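Local coordinates for protein folylpolyglutamate synthase/dihydrofolate synthase (Thermotoga maritima, PDB 1O5Z) that probably adds glutamate to dihydropteroate and to tetrahydrofolate polyglutamates in ATP-dependent ligase reactions of folate biosynthesis, at residues H248-D253 / T266-H271. Sequence-based numbering, arbitrary orientation.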
ATOM      1  N   HIS A 248       6.656  -9.396 -15.189  1.00 51.78           N
ATOM      2  CA  HIS A 248       7.910  -8.732 -14.725  1.00 52.36           C
ATOM      3  C   HIS A 248       8.616  -7.834 -15.753  1.00 51.81           C
ATOM      4  O   HIS A 248       9.760  -7.455 -15.574  1.00 51.03           O
ATOM      5  CB  HIS A 248       8.940  -9.747 -14.186  1.00 52.69           C
ATOM      6  CG  HIS A 248       8.329 -10.949 -13.539  1.00 54.20           C
ATOM      7  ND1 HIS A 248       7.636 -10.883 -12.346  1.00 53.68           N
ATOM      8  CD2 HIS A 248       8.306 -12.251 -13.924  1.00 54.92           C
ATOM      9  CE1 HIS A 248       7.202 -12.090 -12.031  1.00 54.49           C
ATOM     10  NE2 HIS A 248       7.597 -12.938 -12.970  1.00 56.17           N
ATOM     11  N   GLU A 249       7.942  -7.492 -16.829  1.00 51.94           N
ATOM     12  CA  GLU A 249       8.599  -6.782 -17.897  1.00 52.19           C
ATOM     13  C   GLU A 249       7.542  -6.043 -18.686  1.00 50.90           C
ATOM     14  O   GLU A 249       7.354  -6.287 -19.851  1.00 50.84           O
ATOM     15  CB  GLU A 249       9.387  -7.762 -18.744  1.00 52.07           C
ATOM     16  CG  GLU A 249      10.280  -7.121 -19.802  1.00 54.63           C
ATOM     17  CD  GLU A 249      11.232  -8.129 -20.459  1.00 55.39           C
ATOM     18  OE1 GLU A 249      11.426  -8.090 -21.711  1.00 56.27           O
ATOM     19  OE2 GLU A 249      11.783  -8.986 -19.714  1.00 61.94           O
ATOM     20  N   ASN A 250       6.861  -5.122 -18.006  1.00 49.85           N
ATOM     21  CA  ASN A 250       5.732  -4.400 -18.563  1.00 48.94           C
ATOM     22  C   ASN A 250       6.181  -3.058 -19.074  1.00 48.77           C
ATOM     23  O   ASN A 250       6.627  -2.207 -18.337  1.00 47.35           O
ATOM     24  CB  ASN A 250       4.635  -4.234 -17.522  1.00 48.82           C
ATOM     25  CG  ASN A 250       4.144  -5.573 -16.992  1.00 48.47           C
ATOM     26  OD1 ASN A 250       3.364  -6.263 -17.671  1.00 46.05           O
ATOM     27  ND2 ASN A 250       4.644  -5.974 -15.813  1.00 45.11           N
ATOM     28  N   ARG A 251       6.014  -2.881 -20.366  1.00 48.90           N
ATOM     29  CA  ARG A 251       6.722  -1.873 -21.095  1.00 50.25           C
ATOM     30  C   ARG A 251       5.739  -0.774 -21.537  1.00 48.85           C
ATOM     31  O   ARG A 251       4.643  -1.057 -22.019  1.00 49.28           O
ATOM     32  CB  ARG A 251       7.451  -2.579 -22.229  1.00 50.19           C
ATOM     33  CG  ARG A 251       8.448  -1.792 -23.014  1.00 52.72           C
ATOM     34  CD  ARG A 251       9.320  -2.696 -23.932  1.00 55.71           C
ATOM     35  NE  ARG A 251       9.865  -3.900 -23.258  1.00 61.05           N
ATOM     36  CZ  ARG A 251      11.041  -3.987 -22.587  1.00 63.56           C
ATOM     37  NH1 ARG A 251      11.881  -2.951 -22.452  1.00 65.51           N
ATOM     38  NH2 ARG A 251      11.373  -5.148 -22.034  1.00 63.48           N
ATOM     39  N   PHE A 252       6.126   0.482 -21.315  1.00 48.26           N
ATOM     40  CA  PHE A 252       5.298   1.645 -21.646  1.00 46.49           C
ATOM     41  C   PHE A 252       6.109   2.914 -21.965  1.00 45.46           C
ATOM     42  O   PHE A 252       7.279   3.021 -21.603  1.00 44.27           O
ATOM     43  CB  PHE A 252       4.294   1.908 -20.521  1.00 46.24           C
ATOM     44  CG  PHE A 252       4.918   2.341 -19.245  1.00 45.29           C
ATOM     45  CD1 PHE A 252       5.651   1.437 -18.463  1.00 46.33           C
ATOM     46  CD2 PHE A 252       4.797   3.673 -18.816  1.00 45.76           C
ATOM     47  CE1 PHE A 252       6.255   1.859 -17.223  1.00 45.36           C
ATOM     48  CE2 PHE A 252       5.391   4.121 -17.608  1.00 43.62           C
ATOM     49  CZ  PHE A 252       6.120   3.201 -16.809  1.00 45.61           C
ATOM     50  N   ASP A 253       5.465   3.843 -22.686  1.00 44.96           N
ATOM     51  CA  ASP A 253       5.962   5.215 -22.875  1.00 44.37           C
ATOM     52  C   ASP A 253       5.267   6.152 -21.888  1.00 44.11           C
ATOM     53  O   ASP A 253       4.124   5.907 -21.505  1.00 43.99           O
ATOM     54  CB  ASP A 253       5.696   5.722 -24.297  1.00 44.38           C
ATOM     55  CG  ASP A 253       6.222   4.797 -25.354  1.00 44.71           C
ATOM     56  OD1 ASP A 253       7.169   4.031 -25.060  1.00 45.89           O
ATOM     57  OD2 ASP A 253       5.732   4.755 -26.508  1.00 45.54           O
ATOM     58  N   THR A 266       8.292  -3.824 -13.237  1.00 47.43           N
ATOM     59  CA  THR A 266       8.342  -5.186 -12.812  1.00 48.97           C
ATOM     60  C   THR A 266       6.973  -5.587 -12.308  1.00 49.74           C
ATOM     61  O   THR A 266       6.473  -6.667 -12.640  1.00 49.30           O
ATOM     62  CB  THR A 266       9.418  -5.295 -11.769  1.00 49.56           C
ATOM     63  OG1 THR A 266      10.648  -4.978 -12.419  1.00 51.44           O
ATOM     64  CG2 THR A 266       9.629  -6.731 -11.311  1.00 49.96           C
ATOM     65  N   MET A 267       6.357  -4.681 -11.556  1.00 51.31           N
ATOM     66  CA  MET A 267       4.990  -4.860 -11.071  1.00 53.18           C
ATOM     67  C   MET A 267       4.054  -5.130 -12.225  1.00 52.34           C
ATOM     68  O   MET A 267       4.133  -4.473 -13.287  1.00 52.91           O
ATOM     69  CB  MET A 267       4.495  -3.607 -10.390  1.00 53.13           C
ATOM     70  CG  MET A 267       5.091  -3.332  -9.055  1.00 56.60           C
ATOM     71  SD  MET A 267       4.434  -1.747  -8.489  1.00 59.86           S
ATOM     72  CE  MET A 267       2.855  -2.357  -7.984  1.00 61.55           C
ATOM     73  N   ASN A 268       3.171  -6.101 -12.030  1.00 51.60           N
ATOM     74  CA  ASN A 268       2.274  -6.551 -13.089  1.00 50.65           C
ATOM     75  C   ASN A 268       0.921  -5.979 -12.888  1.00 50.29           C
ATOM     76  O   ASN A 268       0.570  -5.617 -11.786  1.00 49.85           O
ATOM     77  CB  ASN A 268       2.219  -8.035 -13.094  1.00 50.23           C
ATOM     78  CG  ASN A 268       3.545  -8.627 -13.410  1.00 51.36           C
ATOM     79  OD1 ASN A 268       4.026  -8.560 -14.578  1.00 49.70           O
ATOM     80  ND2 ASN A 268       4.188  -9.190 -12.380  1.00 49.92           N
ATOM     81  N   GLY A 269       0.184  -5.839 -13.974  1.00 50.87           N
ATOM     82  CA  GLY A 269      -1.107  -5.192 -13.938  1.00 52.05           C
ATOM     83  C   GLY A 269      -1.041  -3.865 -14.671  1.00 52.73           C
ATOM     84  O   GLY A 269      -0.102  -3.068 -14.451  1.00 53.04           O
ATOM     85  N   PRO A 270      -2.019  -3.613 -15.552  1.00 52.77           N
ATOM     86  CA  PRO A 270      -2.036  -2.361 -16.363  1.00 52.34           C
ATOM     87  C   PRO A 270      -2.389  -1.067 -15.567  1.00 52.09           C
ATOM     88  O   PRO A 270      -1.936   0.022 -15.939  1.00 51.49           O
ATOM     89  CB  PRO A 270      -3.052  -2.665 -17.466  1.00 52.83           C
ATOM     90  CG  PRO A 270      -3.412  -4.145 -17.282  1.00 52.74           C
ATOM     91  CD  PRO A 270      -3.176  -4.485 -15.845  1.00 52.91           C
ATOM     92  N   HIS A 271      -3.136  -1.192 -14.465  1.00 51.79           N
ATOM     93  CA  HIS A 271      -3.283  -0.071 -13.508  1.00 52.02           C
ATOM     94  C   HIS A 271      -1.958   0.404 -12.974  1.00 49.71           C
ATOM     95  O   HIS A 271      -1.856   1.552 -12.598  1.00 48.78           O
ATOM     96  CB  HIS A 271      -4.162  -0.406 -12.296  1.00 53.40           C
ATOM     97  CG  HIS A 271      -5.620  -0.329 -12.588  1.00 58.77           C
ATOM     98  ND1 HIS A 271      -6.209   0.800 -13.119  1.00 65.32           N
ATOM     99  CD2 HIS A 271      -6.610  -1.250 -12.469  1.00 63.78           C
ATOM    100  CE1 HIS A 271      -7.501   0.576 -13.314  1.00 65.47           C
ATOM    101  NE2 HIS A 271      -7.771  -0.659 -12.919  1.00 66.09           N
TER
HETATM  102  O   HOH W   1      11.257  -5.552 -14.849  1.00 58.37           O
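T266 meets H248 where the chain leaves the small antiparallel sheet of the Mur ligase middle domain and heads for helix 271-286. Its carbonyl O takes a CA-H...O contact from H248 CA at 3.3 Å, and its methyl CG2 lies 4.2 Å from H248 CB. Water 1 bridges the polar side of this pair, donating to T266 OG1 and to H248 O; OG1 is also hydrogen-bonded to K300 O. M267 CB points away from the facing segment, and its backbone O lies 3.0 Å from N250 ND2.

N268 carries the polar part of the contact. Chi1 (-63°) sets CG anti to the carbonyl carbon, beside the backbone N; OD1, borne on CG, receives two bonds. H248 N donates over 2.8 Å, in the carbonyl plane and on a lone pair. N250 ND2 donates over 2.9 Å, nearly straight at 174° but from above that plane; the side chains cross at about a right angle, their amide planes 81° apart. N250 is itself held by K246 N and Y339 OH at OD1 and by L265 O at ND2, while Y339 OH also bonds G269 N. A leucine in place of N268 would probably leave H248 N and one N250 amide proton without their acceptor. N268 OD1, the amide oxygen of a buried side chain, thus joins the loop residue H248 and the first residue of strand 250-255 to the loop after strand 259-265, taking one backbone N-H and one side-chain N-H.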